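Activator of Hsp90 ATPase homologue 1/2-like C-terminal domain-containing protein (PDB 3Q6A) is of unknown function but belongs to the AHA1 family and has a Bet v 1-like helix-grip fold, whose relatives commonly bind hydrophobic ligands. Local coordinates at residues 3-8 / 90-95; 9-14 / 121-126. All coordinates share one frame; numbering follows the deposited sequence.

Contact 1 (3-8 / 90-95); sequences IITKMQ and VTTTEK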
loop_
_atom_site.group_PDB
_atom_site.type_symbol
_atom_site.label_atom_id
_atom_site.label_comp_id
_atom_site.label_asym_id
_atom_site.label_seq_id
_atom_site.Cartn_x
_atom_site.Cartn_y
_atom_site.Cartn_z
ATOM N N ILE D 3 2.868 -11.377 10.447
ATOM C CA ILE D 3 2.283 -10.391 9.556
ATOM C C ILE D 3 2.258 -10.995 8.160
ATOM O O ILE D 3 3.292 -11.142 7.514
ATOM C CB ILE D 3 3.105 -9.087 9.546
ATOM C CG1 ILE D 3 3.296 -8.595 10.984
ATOM C CG2 ILE D 3 2.401 -8.031 8.713
ATOM C CD1 ILE D 3 4.146 -7.345 11.102
ATOM N N ILE D 4 1.061 -11.344 7.706
ATOM C CA ILE D 4 0.877 -11.946 6.394
ATOM C C ILE D 4 0.124 -10.983 5.478
ATOM O O ILE D 4 -0.963 -10.500 5.821
ATOM C CB ILE D 4 0.085 -13.276 6.513
ATOM C CG1 ILE D 4 0.821 -14.233 7.454
ATOM C CG2 ILE D 4 -0.065 -13.926 5.141
ATOM C CD1 ILE D 4 0.031 -15.474 7.817
ATOM N N THR D 5 0.713 -10.683 4.326
ATOM C CA THR D 5 0.085 -9.784 3.370
ATOM C C THR D 5 0.003 -10.443 1.996
ATOM O O THR D 5 0.944 -11.090 1.555
ATOM C CB THR D 5 0.882 -8.464 3.257
ATOM O OG1 THR D 5 1.103 -7.939 4.571
ATOM C CG2 THR D 5 0.108 -7.447 2.452
ATOM N N LYS D 6 -1.129 -10.282 1.323
ATOM C CA LYS D 6 -1.305 -10.874 0.001
ATOM C C LYS D 6 -1.635 -9.797 -1.011
ATOM O O LYS D 6 -2.415 -8.889 -0.717
ATOM C CB LYS D 6 -2.424 -11.919 0.032
ATOM C CG LYS D 6 -2.098 -13.157 0.851
ATOM C CD LYS D 6 -3.220 -14.187 0.805
ATOM C CE LYS D 6 -2.805 -15.457 1.534
ATOM N NZ LYS D 6 -3.859 -16.510 1.503
HETATM N N MSE D 7 -1.027 -9.883 -2.192
HETATM C CA MSE D 7 -1.262 -8.900 -3.248
HETATM C C MSE D 7 -1.365 -9.575 -4.612
HETATM O O MSE D 7 -0.496 -10.350 -4.997
HETATM C CB MSE D 7 -0.127 -7.879 -3.305
HETATM C CG MSE D 7 -0.322 -6.788 -4.370
HETATM SE SE MSE D 7 -1.654 -5.607 -3.961
HETATM C CE MSE D 7 -0.813 -4.624 -2.604
ATOM N N GLN D 8 -2.430 -9.262 -5.332
ATOM C CA GLN D 8 -2.633 -9.803 -6.668
ATOM C C GLN D 8 -1.866 -8.943 -7.656
ATOM O O GLN D 8 -1.907 -7.712 -7.579
ATOM C CB GLN D 8 -4.130 -9.808 -7.015
ATOM C CG GLN D 8 -4.409 -9.977 -8.502
ATOM C CD GLN D 8 -4.078 -11.365 -9.032
ATOM O OE1 GLN D 8 -3.693 -11.509 -10.191
ATOM N NE2 GLN D 8 -4.253 -12.394 -8.195
ATOM N N VAL D 90 0.996 -12.767 -4.535
ATOM C CA VAL D 90 2.233 -12.773 -3.763
ATOM C C VAL D 90 1.834 -12.744 -2.293
ATOM O O VAL D 90 0.962 -11.971 -1.887
ATOM C CB VAL D 90 3.103 -11.531 -4.060
ATOM C CG1 VAL D 90 4.427 -11.621 -3.270
ATOM C CG2 VAL D 90 3.363 -11.412 -5.545
ATOM N N THR D 91 2.454 -13.591 -1.487
ATOM C CA THR D 91 2.136 -13.618 -0.082
ATOM C C THR D 91 3.401 -13.380 0.707
ATOM O O THR D 91 4.311 -14.204 0.665
ATOM C CB THR D 91 1.552 -14.972 0.338
ATOM O OG1 THR D 91 0.402 -15.263 -0.465
ATOM C CG2 THR D 91 1.133 -14.939 1.799
ATOM N N THR D 92 3.471 -12.248 1.405
ATOM C CA THR D 92 4.645 -11.964 2.228
ATOM C C THR D 92 4.290 -12.342 3.664
ATOM O O THR D 92 3.179 -12.098 4.132
ATOM C CB THR D 92 5.068 -10.463 2.174
ATOM O OG1 THR D 92 3.952 -9.633 2.514
ATOM C CG2 THR D 92 5.582 -10.088 0.793
ATOM N N THR D 93 5.237 -12.969 4.354
ATOM C CA THR D 93 5.031 -13.362 5.735
ATOM C C THR D 93 6.264 -12.998 6.557
ATOM O O THR D 93 7.382 -13.414 6.239
ATOM C CB THR D 93 4.791 -14.878 5.874
ATOM O OG1 THR D 93 3.581 -15.243 5.197
ATOM C CG2 THR D 93 4.663 -15.251 7.339
ATOM N N GLU D 94 6.060 -12.185 7.587
ATOM C CA GLU D 94 7.161 -11.799 8.479
ATOM C C GLU D 94 6.696 -12.305 9.835
ATOM O O GLU D 94 5.740 -11.795 10.418
ATOM C CB GLU D 94 7.379 -10.281 8.482
ATOM C CG GLU D 94 8.425 -9.852 9.508
ATOM C CD GLU D 94 8.826 -8.390 9.400
ATOM O OE1 GLU D 94 8.010 -7.558 8.956
ATOM O OE2 GLU D 94 9.970 -8.074 9.783
ATOM N N LYS D 95 7.384 -13.329 10.322
ATOM C CA LYS D 95 7.001 -14.008 11.541
ATOM C C LYS D 95 7.568 -13.541 12.860
ATOM O O LYS D 95 8.594 -12.862 12.917
ATOM C CB LYS D 95 7.326 -15.496 11.400
ATOM C CG LYS D 95 6.836 -16.101 10.104
ATOM C CD LYS D 95 7.297 -17.540 9.961
ATOM C CE LYS D 95 6.711 -18.167 8.707
ATOM N NZ LYS D 95 7.083 -19.603 8.614
HETATM O O HOH W 1 3.564 -9.154 5.317
#

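Contact 2 (9-14 / 121-126); sequences VDVPRE and VYLEHG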
loop_
_atom_site.group_PDB
_atom_site.type_symbol
_atom_site.label_atom_id
_atom_site.label_comp_id
_atom_site.label_asym_id
_atom_site.label_seq_id
_atom_site.Cartn_x
_atom_site.Cartn_y
_atom_site.Cartn_z
ATOM N N VAL D 9 -1.119 -9.589 -8.547
ATOM C CA VAL D 9 -0.361 -8.900 -9.581
ATOM C C VAL D 9 -0.707 -9.610 -10.894
ATOM O O VAL D 9 -0.490 -10.815 -11.032
ATOM C CB VAL D 9 1.153 -8.974 -9.344
ATOM C CG1 VAL D 9 1.842 -8.074 -10.326
ATOM C CG2 VAL D 9 1.492 -8.556 -7.897
ATOM N N ASP D 10 -1.229 -8.851 -11.855
ATOM C CA ASP D 10 -1.690 -9.415 -13.128
ATOM C C ASP D 10 -0.653 -9.772 -14.195
ATOM O O ASP D 10 -0.758 -9.347 -15.355
ATOM C CB ASP D 10 -2.748 -8.486 -13.740
ATOM C CG ASP D 10 -3.959 -8.286 -12.834
ATOM O OD1 ASP D 10 -4.159 -9.056 -11.866
ATOM O OD2 ASP D 10 -4.746 -7.350 -13.104
ATOM N N VAL D 11 0.355 -10.548 -13.796
ATOM C CA VAL D 11 1.396 -11.015 -14.714
ATOM C C VAL D 11 1.743 -12.430 -14.279
ATOM O O VAL D 11 1.393 -12.831 -13.179
ATOM C CB VAL D 11 2.686 -10.158 -14.665
ATOM C CG1 VAL D 11 2.405 -8.749 -15.147
ATOM C CG2 VAL D 11 3.253 -10.150 -13.267
ATOM N N PRO D 12 2.410 -13.212 -15.150
ATOM C CA PRO D 12 2.772 -14.587 -14.789
ATOM C C PRO D 12 3.710 -14.647 -13.582
ATOM O O PRO D 12 4.526 -13.756 -13.371
ATOM C CB PRO D 12 3.433 -15.127 -16.061
ATOM C CG PRO D 12 2.754 -14.347 -17.147
ATOM C CD PRO D 12 2.741 -12.941 -16.555
ATOM N N ARG D 13 3.573 -15.728 -12.819
ATOM C CA ARG D 13 4.344 -15.984 -11.610
ATOM C C ARG D 13 5.850 -15.857 -11.803
ATOM O O ARG D 13 6.541 -15.314 -10.936
ATOM C CB ARG D 13 3.991 -17.378 -11.082
ATOM C CG ARG D 13 4.490 -17.663 -9.693
ATOM C CD ARG D 13 4.006 -19.012 -9.217
ATOM N NE ARG D 13 4.480 -20.089 -10.078
ATOM C CZ ARG D 13 4.471 -21.373 -9.734
ATOM N NH1 ARG D 13 4.011 -21.740 -8.543
ATOM N NH2 ARG D 13 4.915 -22.288 -10.582
ATOM N N GLU D 14 6.357 -16.352 -12.933
ATOM C CA GLU D 14 7.784 -16.279 -13.220
ATOM C C GLU D 14 8.238 -14.832 -13.255
ATOM O O GLU D 14 9.289 -14.483 -12.717
ATOM C CB GLU D 14 8.122 -16.924 -14.576
ATOM C CG GLU D 14 7.864 -18.419 -14.687
ATOM C CD GLU D 14 6.389 -18.761 -14.719
ATOM O OE1 GLU D 14 5.592 -17.882 -15.129
ATOM O OE2 GLU D 14 6.035 -19.909 -14.350
ATOM N N VAL D 121 2.299 -2.001 -9.315
ATOM C CA VAL D 121 2.360 -0.920 -10.284
ATOM C C VAL D 121 3.524 -1.088 -11.264
ATOM O O VAL D 121 3.374 -0.864 -12.467
ATOM C CB VAL D 121 2.522 0.436 -9.587
ATOM C CG1 VAL D 121 2.636 1.538 -10.628
ATOM C CG2 VAL D 121 1.336 0.676 -8.660
ATOM N N TYR D 122 4.686 -1.472 -10.746
ATOM C CA TYR D 122 5.860 -1.651 -11.595
ATOM C C TYR D 122 5.655 -2.747 -12.651
ATOM O O TYR D 122 6.002 -2.558 -13.821
ATOM C CB TYR D 122 7.086 -1.961 -10.724
ATOM C CG TYR D 122 8.307 -2.461 -11.476
ATOM C CD1 TYR D 122 8.950 -1.654 -12.411
ATOM C CD2 TYR D 122 8.805 -3.749 -11.256
ATOM C CE1 TYR D 122 10.069 -2.118 -13.122
ATOM C CE2 TYR D 122 9.927 -4.223 -11.961
ATOM C CZ TYR D 122 10.547 -3.398 -12.892
ATOM O OH TYR D 122 11.631 -3.857 -13.617
ATOM N N LEU D 123 5.089 -3.875 -12.247
ATOM C CA LEU D 123 4.870 -4.991 -13.174
ATOM C C LEU D 123 3.645 -4.839 -14.080
ATOM O O LEU D 123 3.635 -5.344 -15.206
ATOM C CB LEU D 123 4.769 -6.304 -12.400
ATOM C CG LEU D 123 6.063 -6.727 -11.681
ATOM C CD1 LEU D 123 5.842 -8.013 -10.884
ATOM C CD2 LEU D 123 7.166 -6.906 -12.720
ATOM N N GLU D 124 2.616 -4.150 -13.607
ATOM C CA GLU D 124 1.408 -3.986 -14.420
ATOM C C GLU D 124 1.452 -2.762 -15.329
ATOM O O GLU D 124 0.738 -2.717 -16.330
ATOM C CB GLU D 124 0.162 -3.920 -13.528
ATOM C CG GLU D 124 -0.229 -5.257 -12.900
ATOM C CD GLU D 124 -1.453 -5.164 -12.024
ATOM O OE1 GLU D 124 -2.143 -4.120 -12.065
ATOM O OE2 GLU D 124 -1.756 -6.134 -11.302
ATOM N N HIS D 125 2.291 -1.779 -15.006
ATOM C CA HIS D 125 2.355 -0.569 -15.821
ATOM C C HIS D 125 3.731 -0.096 -16.259
ATOM O O HIS D 125 3.836 0.848 -17.041
ATOM C CB HIS D 125 1.656 0.584 -15.098
ATOM C CG HIS D 125 0.183 0.390 -14.962
ATOM N ND1 HIS D 125 -0.638 0.180 -16.048
ATOM C CD2 HIS D 125 -0.611 0.322 -13.866
ATOM C CE1 HIS D 125 -1.875 -0.019 -15.628
ATOM N NE2 HIS D 125 -1.886 0.061 -14.309
ATOM N N GLY D 126 4.780 -0.717 -15.747
ATOM C CA GLY D 126 6.109 -0.293 -16.134
ATOM C C GLY D 126 6.450 1.098 -15.643
ATOM O O GLY D 126 7.247 1.803 -16.263
#

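Contact 1 (3-8 / 90-95)
Six backbone hydrogen bonds tie strand 3-8 to the antiparallel strand 90-94, two each at the hydrogen-bonded pairs Ile3-Glu94, Thr5-Thr92 and Met7-Val90. Thr5-Thr92 is the one pair whose two bonds both lie in the plane of the accepting carbonyl, with Thr5 N reaching Thr92 O at 2.8 Å. At the Ile3 end both donors stand above that plane. Between these pairs CA-H groups fill in, Lys6 CA lying 3.1 Å from Val90 O.

The first and last strands of a Bet v 1-like sheet meet here, and strand 3-9 is an outermost strand of the sheet within this chain. The inner face, with Ile3, Thr5, Met7, Val90, Thr92 and Glu94, looks to helix 102-125, where Thr92 packs on Trp112 and Leu116 and Glu94 OE1 accepts from Trp112.

On this face a water bridges the two strands, held by three bonds. It donates to Ile3 O and sits 2.8 Å from Thr5 OG1 and 2.9 Å from Thr92 OG1. Thr92 OG1 sits between its backbone N and carbonyl carbon (chi1 54°), which brings it to 3.4 Å from Thr5 CB. Thr5 OG1 is also bonded to Lys109 of the helix.

On the face with Ile4, Lys6, Thr91 and Thr93 the side chains run side by side in van der Waals contact. Thr91 CG2 lies between Ile4 and Lys6, 3.7 Å from Ile4 CG2. The extended Lys6 chain passes alongside Thr91, with its CG 3.5 Å from Thr91 OG1, and Ile4 CG1 leans on Thr93 OG1.

Contact 2 (9-14 / 121-126)
Glu124 OE2 is gripped twice, by the backbone N-H of Asp10 and by a salt bridge to Lys120, one turn earlier on the same helix. The Asp10 N bond to Glu124 OE2 is short, 2.8 Å, and nearly straight at 170°, and it uses the anti lone pair, away from the other carboxylate oxygen. An extended chain beyond CG carries the carboxylate across to the turn. Asp10 crosses Glu124 obliquely with its own carboxylate turned only 16° from the other, and Asp10 OD2 lies 3.7 Å from Glu124 OE2. Two like charges so close should repel, a cost that Lys120 probably eases.

Beside this polar pair, Leu123 supplies the apolar half. Its CB and CD1 each lie 4.0 Å from Val9 CG1, which stands anti to its backbone N. Val11 meets Leu123 at about a right angle, CG2 to CD1 at 4.1 Å, while Val11 CG1 rests 3.6 Å from Leu123 O. Val16 and Ala19 of helix 13-21 also touch Leu123.

Asp10 centres an inverse gamma turn, and Pro12 is the N-cap of helix 13-21: the contact fastens this strand-to-helix turn to the end of the long C-terminal helix of a helix-grip fold.

Overall arrangement
Along the chain the segments alternate: strand 3-9 leads through the turn at Asp10 into helix 13-21, and strand 87-94 is followed, through a loop, by helix 102-125, whose last turn lies in 121-126. The centres of contacts 1 and 2 lie about 17 Å apart, yet the two touch where Val90 meets Val9. Contact 1 is buried and joins the outermost strand to the sheet; contact 2 lies at the surface. Together they fix the first strand along the sheet and, at its exit, to the C-terminal end of helix 102-125. Both also reach the second subunit: Met7 packs on its Tyr114 and Val121 on its Val121, placing this flank at the dimer interface.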